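Local coordinates for regulating synaptic membrane exocytosis protein 2 (Rattus norvegicus, PDB 2BWQ) that probably takes part in neurotransmitter release as a Rab3-interacting molecule, and is represented here by its C2A domain, at residues I9-D14 with E115-D120; K28-R33 with L66-N71; V43-L48 with Q72-S77; E86-I91 with E109-L114. One frame throughout, in Å; residues are numbered along the deposited sequence. Where two conformers were deposited one is given.

From the N terminus, strand 6-14 opens contact 1, which closes only when the chain reaches loop 115-120. The other three contacts lie within that span. Contact 2 opens at residues 28-33 and contact 3 at 43-48. Their second segments, 66-71 and 72-77, follow in the same order, so the two cross. They share strand 69-76 and touch where W70 meets V43. Contact 4 comes after both and is local, closing the hairpin of strands 88-95 and 105-113. Contact 3 joins the two sheets of the sandwich, and contact 4 lies within one. Contact 1 brings a connecting loop onto a strand, and contact 2 lies at one end of the fold.

Contact 1 (I9-D14 with E115-D120); sequences IKLWFD and ETALLD
L118 O has two polar partners. Water 1 lies 2.8 Å from L118 O, and D120 N makes a weak bond to it. The same water accepts a hydrogen bond from L11 N, also at 2.8 Å. It therefore bridges strand 9-14 and loop 115-120. D120 OD1 bonds to the backbone N of E122.

Water 2 makes a second bridge. It accepts from F13 N at 2.9 Å and donates to L119 O at 2.9 Å. L119 O also sits at the edge of the W12 ring, 4.1 Å from W12 CD1 and near the ring plane. The two waters thus bridge the backbones. L118 and L119 are each the centre of an inverse gamma turn.

The side chains meet through apolar groups, centred on L11. Its CB meets L119 CD2 at 3.7 Å. L119 CG lies anti to its carbonyl carbon (chi1 -60°), and the branch beyond divides its contacts: CD2 goes to L11 and CD1 to F13 CB. L11 CD1 reaches the methyl of A117 at 4.2 Å. The F13 ring leads away and stands edge-to-face with F84.

Strand 6-14 runs between strands 19-28 and 123-127 in one sheet of the C2 sandwich. Loop 115-120 joins strand 105-113 of the other sheet to 123-127, and so carries the chain between sheets. L11 touches V22 in its own sheet and L89 in the facing one, while L119 rests on L20 and F84.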
# COMPACT_ATOMS: atom_id res chain seq x y z
N ILE A 9 5.50 4.25 -1.60
CA ILE A 9 4.31 4.75 -0.86
C ILE A 9 4.71 6.06 -0.21
O ILE A 9 5.84 6.19 0.31
CB ILE A 9 3.99 3.74 0.28
CG1 ILE A 9 3.62 2.37 -0.30
CG2 ILE A 9 2.77 4.24 1.09
CD1 ILE A 9 3.54 1.25 0.76
N LYS A 10 3.82 7.04 -0.25
CA LYS A 10 4.01 8.34 0.42
C LYS A 10 2.92 8.51 1.45
O LYS A 10 1.70 8.31 1.15
CB LYS A 10 3.94 9.45 -0.64
CG LYS A 10 4.04 10.90 -0.09
CD LYS A 10 4.19 11.86 -1.27
CE LYS A 10 2.96 12.35 -1.94
NZ LYS A 10 2.11 13.20 -1.11
N LEU A 11 3.29 8.87 2.67
CA LEU A 11 2.33 9.01 3.79
C LEU A 11 2.39 10.40 4.36
O LEU A 11 3.49 10.94 4.56
CB LEU A 11 2.72 8.02 4.90
CG LEU A 11 2.78 6.54 4.54
CD1 LEU A 11 3.26 5.71 5.70
CD2 LEU A 11 1.37 6.02 4.11
N TRP A 12 1.23 10.92 4.75
CA TRP A 12 1.23 12.17 5.46
C TRP A 12 -0.04 12.25 6.31
O TRP A 12 -1.11 11.95 5.82
CB TRP A 12 1.27 13.33 4.45
CG TRP A 12 1.26 14.69 5.10
CD1 TRP A 12 2.24 15.25 5.94
CD2 TRP A 12 0.23 15.60 4.97
NE1 TRP A 12 1.77 16.49 6.35
CE2 TRP A 12 0.55 16.73 5.78
CE3 TRP A 12 -0.96 15.60 4.26
CZ2 TRP A 12 -0.30 17.82 5.87
CZ3 TRP A 12 -1.82 16.67 4.37
CH2 TRP A 12 -1.48 17.75 5.17
N PHE A 13 0.13 12.79 7.49
CA PHE A 13 -1.02 13.06 8.37
C PHE A 13 -1.30 14.55 8.47
O PHE A 13 -0.38 15.32 8.75
CB PHE A 13 -0.75 12.46 9.74
CG PHE A 13 -1.84 12.75 10.75
CD1 PHE A 13 -3.15 12.29 10.55
CD2 PHE A 13 -1.57 13.51 11.91
CE1 PHE A 13 -4.17 12.59 11.42
CE2 PHE A 13 -2.60 13.80 12.82
CZ PHE A 13 -3.89 13.30 12.56
N ASP A 14 -2.53 14.93 8.19
CA ASP A 14 -2.94 16.29 8.31
C ASP A 14 -3.55 16.49 9.72
O ASP A 14 -4.73 16.07 9.96
CB ASP A 14 -3.95 16.60 7.24
CG ASP A 14 -4.49 18.04 7.32
OD1 ASP A 14 -4.22 18.75 8.31
OD2 ASP A 14 -5.26 18.40 6.46
N GLU A 115 2.33 4.49 14.62
CA GLU A 115 3.07 5.22 15.65
C GLU A 115 4.50 5.48 15.22
O GLU A 115 5.07 6.44 15.72
CB GLU A 115 3.07 4.40 16.94
CG GLU A 115 3.78 5.05 18.14
CD GLU A 115 3.04 6.23 18.78
OE1 GLU A 115 1.99 6.74 18.29
OE2 GLU A 115 3.53 6.68 19.86
N THR A 116 5.06 4.67 14.35
CA THR A 116 6.41 4.96 13.91
C THR A 116 6.52 5.15 12.43
O THR A 116 7.61 5.04 11.87
CB THR A 116 7.39 3.85 14.38
OG1 THR A 116 6.87 2.58 13.98
CG2 THR A 116 7.57 3.90 15.96
N ALA A 117 5.40 5.33 11.74
CA ALA A 117 5.41 5.48 10.30
C ALA A 117 6.15 6.75 9.87
O ALA A 117 6.26 7.75 10.60
CB ALA A 117 3.95 5.60 9.82
N LEU A 118 6.68 6.67 8.67
CA LEU A 118 7.33 7.82 8.01
C LEU A 118 6.28 8.80 7.46
O LEU A 118 5.98 8.79 6.27
CB LEU A 118 8.24 7.31 6.86
CG LEU A 118 9.47 6.53 7.32
CD1 LEU A 118 10.03 5.68 6.20
CD2 LEU A 118 10.54 7.45 7.79
N LEU A 119 5.73 9.62 8.34
CA LEU A 119 4.69 10.57 7.95
C LEU A 119 5.28 11.88 7.49
O LEU A 119 4.89 12.95 8.00
CB LEU A 119 3.75 10.77 9.15
CG LEU A 119 3.09 9.46 9.61
CD1 LEU A 119 2.22 9.71 10.83
CD2 LEU A 119 2.24 8.85 8.52
N ASP A 120 6.19 11.81 6.55
CA ASP A 120 7.01 12.94 6.14
C ASP A 120 6.59 13.45 4.77
O ASP A 120 7.21 14.37 4.27
CB ASP A 120 8.47 12.52 6.13
CG ASP A 120 8.76 11.35 5.18
OD1 ASP A 120 7.84 10.90 4.44
OD2 ASP A 120 9.94 10.92 5.10
O HOH W 1 5.98 8.82 3.51
O HOH W 2 2.35 13.87 9.07

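Contact 2 (K28-R33 with L66-N71); sequences KDLPSR and LEPKWN
L30 N donates to L66 O at 3.3 Å, with an N-H...O angle of 157° and the donor in the carbonyl plane. This is the tight part of the contact. L30 CG stands beside its own backbone N (chi1 -62°), and so packs against the same L66 O at 3.4 Å. The L66 side chain also packs closely, with L66 CD2 3.7 Å from L30 O. L30 and P68 meet tip to tip, with L30 CD1 3.7 Å from P68 CD. Both side chains touch P41, and P68 CB lies over one face of the W70 ring, toward its rim.

The side of K28, D29 and the exposed E67 is looser. E67 OE2 comes only to 4.0 Å from K28 CB. D29 and E67 hold like charges 5.8 Å apart (OD1 to OE2), which would probably repel weakly, if at all. The K28 amine turns away to a cation-pi contact with W125. K69 NZ bonds back to E67 O.

Such a meeting of a loop with the approach to a strand belongs to one end of a C2 beta sandwich. Segment 28-33 begins the loop between strands 19-28 and 41-48. In calcium-binding C2 domains the equivalent loop helps to form the metal site, but no metal is seen in this contact.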
# COMPACT_ATOMS: atom_id res chain seq x y z
N LYS A 28 8.23 -1.88 -8.17
CA LYS A 28 9.29 -2.32 -9.09
C LYS A 28 9.71 -3.71 -8.70
O LYS A 28 9.46 -4.21 -7.59
CB LYS A 28 10.49 -1.39 -8.98
CG LYS A 28 11.17 -1.39 -7.64
CD LYS A 28 12.41 -0.49 -7.61
CE LYS A 28 13.06 -0.44 -6.23
NZ LYS A 28 14.24 0.48 -6.28
N ASP A 29 10.41 -4.31 -9.69
CA ASP A 29 11.05 -5.63 -9.53
C ASP A 29 10.07 -6.75 -9.12
O ASP A 29 10.42 -7.65 -8.35
CB ASP A 29 12.24 -5.54 -8.54
CG ASP A 29 13.33 -4.57 -8.98
OD1 ASP A 29 13.51 -4.30 -10.21
OD2 ASP A 29 14.09 -4.04 -8.13
N LEU A 30 8.81 -6.67 -9.58
CA LEU A 30 7.84 -7.76 -9.27
C LEU A 30 8.32 -9.06 -9.92
O LEU A 30 8.88 -8.99 -11.02
CB LEU A 30 6.42 -7.45 -9.76
CG LEU A 30 5.76 -6.20 -9.12
CD1 LEU A 30 4.26 -6.04 -9.51
CD2 LEU A 30 6.01 -6.19 -7.54
N PRO A 31 8.14 -10.20 -9.29
CA PRO A 31 8.50 -11.48 -9.90
C PRO A 31 7.52 -11.81 -11.03
O PRO A 31 6.29 -11.69 -10.88
CB PRO A 31 8.33 -12.48 -8.73
CG PRO A 31 7.37 -11.87 -7.80
CD PRO A 31 7.62 -10.37 -7.92
N SER A 32 8.05 -12.24 -12.18
CA SER A 32 7.21 -12.84 -13.22
C SER A 32 6.46 -14.06 -12.67
O SER A 32 6.74 -14.53 -11.57
CB SER A 32 8.09 -13.22 -14.44
OG SER A 32 8.77 -12.06 -14.90
N ARG A 33 5.45 -14.53 -13.40
CA ARG A 33 4.79 -15.80 -13.12
C ARG A 33 5.69 -16.95 -13.44
O ARG A 33 6.66 -16.82 -14.18
CB ARG A 33 3.51 -15.93 -13.95
CG ARG A 33 2.47 -14.86 -13.60
CD ARG A 33 1.35 -14.86 -14.50
NE ARG A 33 0.35 -13.91 -14.07
CZ ARG A 33 -0.64 -13.53 -14.85
NH1 ARG A 33 -0.73 -14.04 -16.09
NH2 ARG A 33 -1.53 -12.64 -14.42
N LEU A 66 5.53 -5.76 -14.74
CA LEU A 66 6.31 -6.00 -13.52
C LEU A 66 6.72 -4.71 -12.82
O LEU A 66 7.38 -4.74 -11.78
CB LEU A 66 7.59 -6.77 -13.86
CG LEU A 66 7.32 -8.05 -14.62
CD1 LEU A 66 8.68 -8.69 -14.95
CD2 LEU A 66 6.44 -9.04 -13.86
N GLU A 67 6.31 -3.59 -13.38
CA GLU A 67 6.65 -2.27 -12.86
C GLU A 67 5.42 -1.34 -12.93
O GLU A 67 5.46 -0.31 -13.60
CB GLU A 67 7.82 -1.69 -13.69
CG GLU A 67 8.50 -0.51 -13.06
CD GLU A 67 9.93 -0.41 -13.52
OE1 GLU A 67 10.19 -0.85 -14.67
OE2 GLU A 67 10.79 0.10 -12.73
N PRO A 68 4.34 -1.69 -12.23
CA PRO A 68 3.08 -0.93 -12.33
C PRO A 68 3.22 0.45 -11.74
O PRO A 68 3.93 0.64 -10.74
CB PRO A 68 2.12 -1.76 -11.46
CG PRO A 68 3.05 -2.43 -10.45
CD PRO A 68 4.22 -2.85 -11.31
N LYS A 69 2.50 1.39 -12.29
CA LYS A 69 2.46 2.78 -11.80
C LYS A 69 0.99 3.09 -11.63
O LYS A 69 0.23 3.19 -12.59
CB LYS A 69 3.11 3.74 -12.78
CG LYS A 69 4.55 3.38 -12.91
CD LYS A 69 5.23 4.04 -14.07
CE LYS A 69 6.73 3.68 -14.03
NZ LYS A 69 6.99 2.22 -14.32
N TRP A 70 0.57 3.22 -10.41
CA TRP A 70 -0.82 3.58 -10.14
C TRP A 70 -1.01 5.05 -9.85
O TRP A 70 -2.00 5.63 -10.29
CB TRP A 70 -1.34 2.79 -8.92
CG TRP A 70 -1.32 1.28 -9.07
CD1 TRP A 70 -2.25 0.48 -9.73
CD2 TRP A 70 -0.34 0.41 -8.54
NE1 TRP A 70 -1.84 -0.84 -9.64
CE2 TRP A 70 -0.70 -0.92 -8.87
CE3 TRP A 70 0.85 0.61 -7.79
CZ2 TRP A 70 0.08 -2.02 -8.49
CZ3 TRP A 70 1.60 -0.48 -7.37
CH2 TRP A 70 1.19 -1.80 -7.71
N ASN A 71 -0.12 5.63 -9.05
CA ASN A 71 -0.22 7.06 -8.68
C ASN A 71 -1.59 7.45 -8.14
O ASN A 71 -2.18 8.43 -8.59
CB ASN A 71 0.20 7.96 -9.86
CG ASN A 71 1.57 7.62 -10.34
OD1 ASN A 71 2.46 7.51 -9.52
ND2 ASN A 71 1.72 7.36 -11.65

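Contact 3 (V43-L48 with Q72-S77); sequences VKIYFL and QTFIYS
F47 CB sits over the centre of the Y76 ring, 3.6 Å from the centroid and 11° off the ring normal. This is a CH-pi contact, made with one of two modelled Y76 conformers. F47 CG is anti to the backbone N (chi1 -174°), which directs its ring past that of Y76. The two rings are near parallel but slid apart, with centroids 5.0 Å from each other, and they barely overlap. The side chains run past each other in opposite directions.

I45 uses its two branches differently. CG2 lies anti to the backbone N and meets Y76 OH at 3.5 Å, at the edge of that ring. CG1 lies anti to the carbonyl carbon and carries CD1 to F74. CD1 is 3.8 Å from F74 CE2, at the ring edge, and CG1 is in the plane of the same ring. An alanine at I45 would probably open a gap at the F74 edge and beside the Y76 hydroxyl. Y76 OH is also 3.1 Å from I45 O, but at a poor angle; its hydrogen bond goes to N55 O.

Strands 43-48 and 72-76 belong to the two facing sheets. The axes of these segments come within 9.7 Å, with their N-to-C directions 18° apart. I45 reaches V22 of the sheet opposite. F47 packs on L20 of that sheet and on L89 in its own, and F74 and Y76 rest on R57 of strand 56-58.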
# COMPACT_ATOMS: atom_id res chain seq x y z
N VAL A 43 -3.03 -3.10 -5.64
CA VAL A 43 -2.77 -2.97 -4.21
C VAL A 43 -4.07 -2.76 -3.46
O VAL A 43 -4.92 -2.03 -3.91
CB VAL A 43 -1.85 -1.78 -3.93
CG1 VAL A 43 -1.63 -1.58 -2.44
CG2 VAL A 43 -0.46 -2.05 -4.52
N LYS A 44 -4.22 -3.47 -2.34
CA LYS A 44 -5.33 -3.29 -1.38
C LYS A 44 -4.76 -2.75 -0.09
O LYS A 44 -3.67 -3.17 0.34
CB LYS A 44 -5.98 -4.66 -1.12
CG LYS A 44 -7.18 -4.57 -0.23
CD LYS A 44 -8.01 -5.88 -0.32
CE LYS A 44 -7.24 -7.08 0.22
NZ LYS A 44 -8.04 -8.35 0.13
N ILE A 45 -5.49 -1.80 0.48
CA ILE A 45 -5.08 -1.26 1.77
C ILE A 45 -6.22 -1.31 2.74
O ILE A 45 -7.34 -0.87 2.40
CB ILE A 45 -4.55 0.14 1.66
CG1 ILE A 45 -3.39 0.18 0.65
CG2 ILE A 45 -4.07 0.62 3.05
CD1 ILE A 45 -2.41 1.45 0.56
N TYR A 46 -5.99 -1.84 3.92
CA TYR A 46 -6.89 -1.71 5.07
C TYR A 46 -6.21 -0.89 6.12
O TYR A 46 -5.04 -1.08 6.51
CB TYR A 46 -7.24 -3.05 5.69
CG TYR A 46 -8.35 -3.81 5.04
CD1 TYR A 46 -9.66 -3.42 5.23
CD2 TYR A 46 -8.11 -4.94 4.24
CE1 TYR A 46 -10.69 -4.13 4.66
CE2 TYR A 46 -9.17 -5.64 3.66
CZ TYR A 46 -10.43 -5.21 3.88
OH TYR A 46 -11.48 -5.95 3.31
N PHE A 47 -6.94 0.10 6.63
CA PHE A 47 -6.54 0.88 7.79
C PHE A 47 -7.20 0.22 8.97
O PHE A 47 -8.43 0.32 9.13
CB PHE A 47 -7.06 2.33 7.62
CG PHE A 47 -6.61 3.24 8.66
CD1 PHE A 47 -5.26 3.30 9.04
CD2 PHE A 47 -7.54 4.12 9.26
CE1 PHE A 47 -4.83 4.19 9.95
CE2 PHE A 47 -7.12 5.04 10.21
CZ PHE A 47 -5.74 5.07 10.55
N LEU A 48 -6.41 -0.48 9.74
CA LEU A 48 -6.95 -1.34 10.84
C LEU A 48 -6.75 -0.70 12.18
O LEU A 48 -5.88 0.14 12.36
CB LEU A 48 -6.24 -2.67 10.82
CG LEU A 48 -6.44 -3.45 9.52
CD1 LEU A 48 -5.58 -4.68 9.54
CD2 LEU A 48 -7.93 -3.82 9.32
N GLN A 72 -2.08 6.69 -7.16
CA GLN A 72 -3.40 6.92 -6.57
C GLN A 72 -3.25 7.38 -5.13
O GLN A 72 -2.42 6.83 -4.39
CB GLN A 72 -4.23 5.65 -6.66
CG GLN A 72 -4.75 5.40 -8.10
CD GLN A 72 -5.64 4.18 -8.19
OE1 GLN A 72 -5.25 3.16 -8.77
NE2 GLN A 72 -6.85 4.29 -7.66
N THR A 73 -4.07 8.35 -4.74
CA THR A 73 -4.07 8.88 -3.38
C THR A 73 -5.36 8.52 -2.70
O THR A 73 -6.46 8.81 -3.19
CB THR A 73 -3.90 10.35 -3.43
OG1 THR A 73 -2.58 10.66 -3.91
CG2 THR A 73 -4.00 11.01 -2.02
N PHE A 74 -5.18 7.86 -1.58
CA PHE A 74 -6.29 7.47 -0.74
C PHE A 74 -6.34 8.42 0.48
O PHE A 74 -5.30 8.81 0.98
CB PHE A 74 -6.12 6.05 -0.23
CG PHE A 74 -5.86 4.99 -1.30
CD1 PHE A 74 -6.34 5.09 -2.62
CD2 PHE A 74 -5.22 3.83 -0.93
CE1 PHE A 74 -6.08 4.00 -3.53
CE2 PHE A 74 -4.99 2.77 -1.83
CZ PHE A 74 -5.44 2.89 -3.11
N ILE A 75 -7.53 8.69 0.98
CA ILE A 75 -7.70 9.60 2.11
C ILE A 75 -8.52 8.86 3.16
O ILE A 75 -9.65 8.42 2.86
CB ILE A 75 -8.39 10.92 1.74
CG1 ILE A 75 -7.53 11.71 0.73
CG2 ILE A 75 -8.61 11.72 3.05
CD1 ILE A 75 -7.85 13.16 0.66
N TYR A 76 -7.96 8.73 4.35
CA TYR A 76 -8.64 8.09 5.46
C TYR A 76 -9.11 9.23 6.37
O TYR A 76 -8.35 10.14 6.67
CB TYR A 76 -7.69 7.11 6.15
CG TYR A 76 -7.57 5.79 5.41
CD1 TYR A 76 -8.68 4.97 5.25
CD2 TYR A 76 -6.33 5.32 4.92
CE1 TYR A 76 -8.59 3.73 4.59
CE2 TYR A 76 -6.22 4.09 4.26
CZ TYR A 76 -7.37 3.28 4.11
OH TYR A 76 -7.28 2.06 3.46
N SER A 77 -10.37 9.22 6.79
CA SER A 77 -10.83 10.24 7.70
C SER A 77 -12.08 9.74 8.40
O SER A 77 -12.84 9.02 7.74
CB SER A 77 -11.27 11.46 6.89
OG SER A 77 -11.86 12.49 7.71

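Contact 4 (E86-I91 with E109-L114); sequences ERMLEI and EILIEL
L89 and I112 form a hydrogen-bonded antiparallel pair, with L89 N to I112 O 2.8 Å and I112 N to L89 O 2.9 Å. I91 and I110 pair likewise. L114 N closes the end with a bond to R87 O at 3.0 Å.

Side chains line the two faces. On one, I91 CD1 meets I112 CD1 at 3.9 Å. On the other, M88 SD lies 3.9 Å from L111 CD1 and 3.8 Å from E113 OE2. M88 CG sits between the backbone N and the carbonyl carbon (chi1 65°), and with the chain extended beyond it the side chain lies alongside that of E113, pointing the same way. An alanine at M88 would probably leave L111 CD1 and E113 OE2 without the sulfur and open a gap there, though CB stays beside E113 OE1. Farther along, E90 CG touches E109 OE2 at 3.8 Å. Those two carboxylates, 4.8 Å apart from E90 OE1 to E109 OE2, would probably repel each other mildly.

Strand 105-113 is an edge of its sheet. Strand 88-95 lies inside it, next to 41-48, through bonds of M88 with L48 and E90 with Y46. L89 and I91 face strand 6-14 of the other sheet, while I110 and I112 lie against Y126.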
# COMPACT_ATOMS: atom_id res chain seq x y z
N GLU A 86 -2.65 2.48 18.10
CA GLU A 86 -3.66 1.47 17.87
C GLU A 86 -4.10 1.37 16.41
O GLU A 86 -5.22 0.91 16.12
CB GLU A 86 -4.88 1.76 18.75
CG GLU A 86 -4.63 1.71 20.28
CD GLU A 86 -4.08 0.38 20.81
OE1 GLU A 86 -4.06 -0.65 20.09
OE2 GLU A 86 -3.65 0.34 21.99
N ARG A 87 -3.29 1.89 15.48
CA ARG A 87 -3.69 1.86 14.04
C ARG A 87 -2.51 1.37 13.23
O ARG A 87 -1.33 1.63 13.57
CB ARG A 87 -4.04 3.27 13.49
CG ARG A 87 -5.22 3.89 14.22
CD ARG A 87 -6.45 3.12 13.88
NE ARG A 87 -7.65 3.84 14.25
CZ ARG A 87 -8.26 3.61 15.39
NH1 ARG A 87 -7.78 2.67 16.23
NH2 ARG A 87 -9.35 4.30 15.71
N MET A 88 -2.83 0.66 12.16
CA MET A 88 -1.83 0.20 11.21
C MET A 88 -2.39 0.11 9.82
O MET A 88 -3.61 -0.04 9.65
CB MET A 88 -1.24 -1.16 11.60
CG MET A 88 -2.22 -2.27 11.56
SD MET A 88 -1.53 -3.68 12.47
CE MET A 88 -2.82 -4.91 12.12
N LEU A 89 -1.53 0.24 8.84
CA LEU A 89 -1.93 0.07 7.45
C LEU A 89 -1.48 -1.27 6.95
O LEU A 89 -0.29 -1.59 6.98
CB LEU A 89 -1.24 1.15 6.58
CG LEU A 89 -1.75 2.56 6.81
CD1 LEU A 89 -0.74 3.55 6.17
CD2 LEU A 89 -3.11 2.79 6.16
N GLU A 90 -2.44 -2.11 6.54
CA GLU A 90 -2.13 -3.41 5.93
C GLU A 90 -2.21 -3.26 4.43
O GLU A 90 -3.28 -3.03 3.85
CB GLU A 90 -3.15 -4.46 6.43
CG GLU A 90 -2.95 -5.83 5.78
CD GLU A 90 -4.24 -6.60 5.78
OE1 GLU A 90 -4.57 -7.15 6.81
OE2 GLU A 90 -4.89 -6.70 4.70
N ILE A 91 -1.05 -3.31 3.80
CA ILE A 91 -0.89 -3.05 2.36
C ILE A 91 -0.51 -4.35 1.69
O ILE A 91 0.49 -4.94 2.04
CB ILE A 91 0.19 -1.97 2.15
CG1 ILE A 91 -0.26 -0.70 2.90
CG2 ILE A 91 0.40 -1.72 0.64
CD1 ILE A 91 0.96 0.32 3.12
N GLU A 109 3.04 -8.43 1.43
CA GLU A 109 2.38 -7.54 2.38
C GLU A 109 3.41 -6.59 2.96
O GLU A 109 4.56 -6.99 3.23
CB GLU A 109 1.75 -8.40 3.54
CG GLU A 109 1.11 -7.53 4.65
CD GLU A 109 0.32 -8.30 5.61
OE1 GLU A 109 -0.14 -9.36 5.25
OE2 GLU A 109 0.17 -7.79 6.71
N ILE A 110 2.99 -5.36 3.16
CA ILE A 110 3.73 -4.39 3.96
C ILE A 110 2.77 -3.93 5.06
O ILE A 110 1.64 -3.54 4.79
CB ILE A 110 4.11 -3.20 3.05
CG1 ILE A 110 5.09 -3.66 1.96
CG2 ILE A 110 4.65 -1.99 3.86
CD1 ILE A 110 4.95 -2.82 0.71
N LEU A 111 3.17 -4.01 6.30
CA LEU A 111 2.29 -3.68 7.46
C LEU A 111 2.95 -2.52 8.19
O LEU A 111 4.06 -2.70 8.75
CB LEU A 111 2.13 -4.91 8.38
CG LEU A 111 1.12 -4.76 9.48
CD1 LEU A 111 -0.31 -4.56 8.91
CD2 LEU A 111 1.17 -6.07 10.32
N ILE A 112 2.32 -1.35 8.17
CA ILE A 112 2.98 -0.15 8.72
C ILE A 112 2.23 0.28 9.96
O ILE A 112 1.08 0.71 9.88
CB ILE A 112 2.99 0.98 7.66
CG1 ILE A 112 3.82 0.57 6.45
CG2 ILE A 112 3.56 2.31 8.29
CD1 ILE A 112 3.82 1.62 5.35
N GLU A 113 2.85 0.18 11.10
CA GLU A 113 2.31 0.72 12.36
C GLU A 113 2.31 2.25 12.31
O GLU A 113 3.39 2.84 12.03
CB GLU A 113 3.14 0.24 13.57
CG GLU A 113 2.97 -1.26 13.79
CD GLU A 113 1.69 -1.62 14.47
OE1 GLU A 113 0.87 -0.77 14.85
OE2 GLU A 113 1.50 -2.84 14.62
N LEU A 114 1.18 2.90 12.56
CA LEU A 114 1.16 4.36 12.47
C LEU A 114 2.12 5.04 13.42
O LEU A 114 2.69 6.08 13.04
CB LEU A 114 -0.25 4.94 12.67
CG LEU A 114 -1.05 5.15 11.38
CD1 LEU A 114 -0.35 6.30 10.60
CD2 LEU A 114 -1.16 3.89 10.54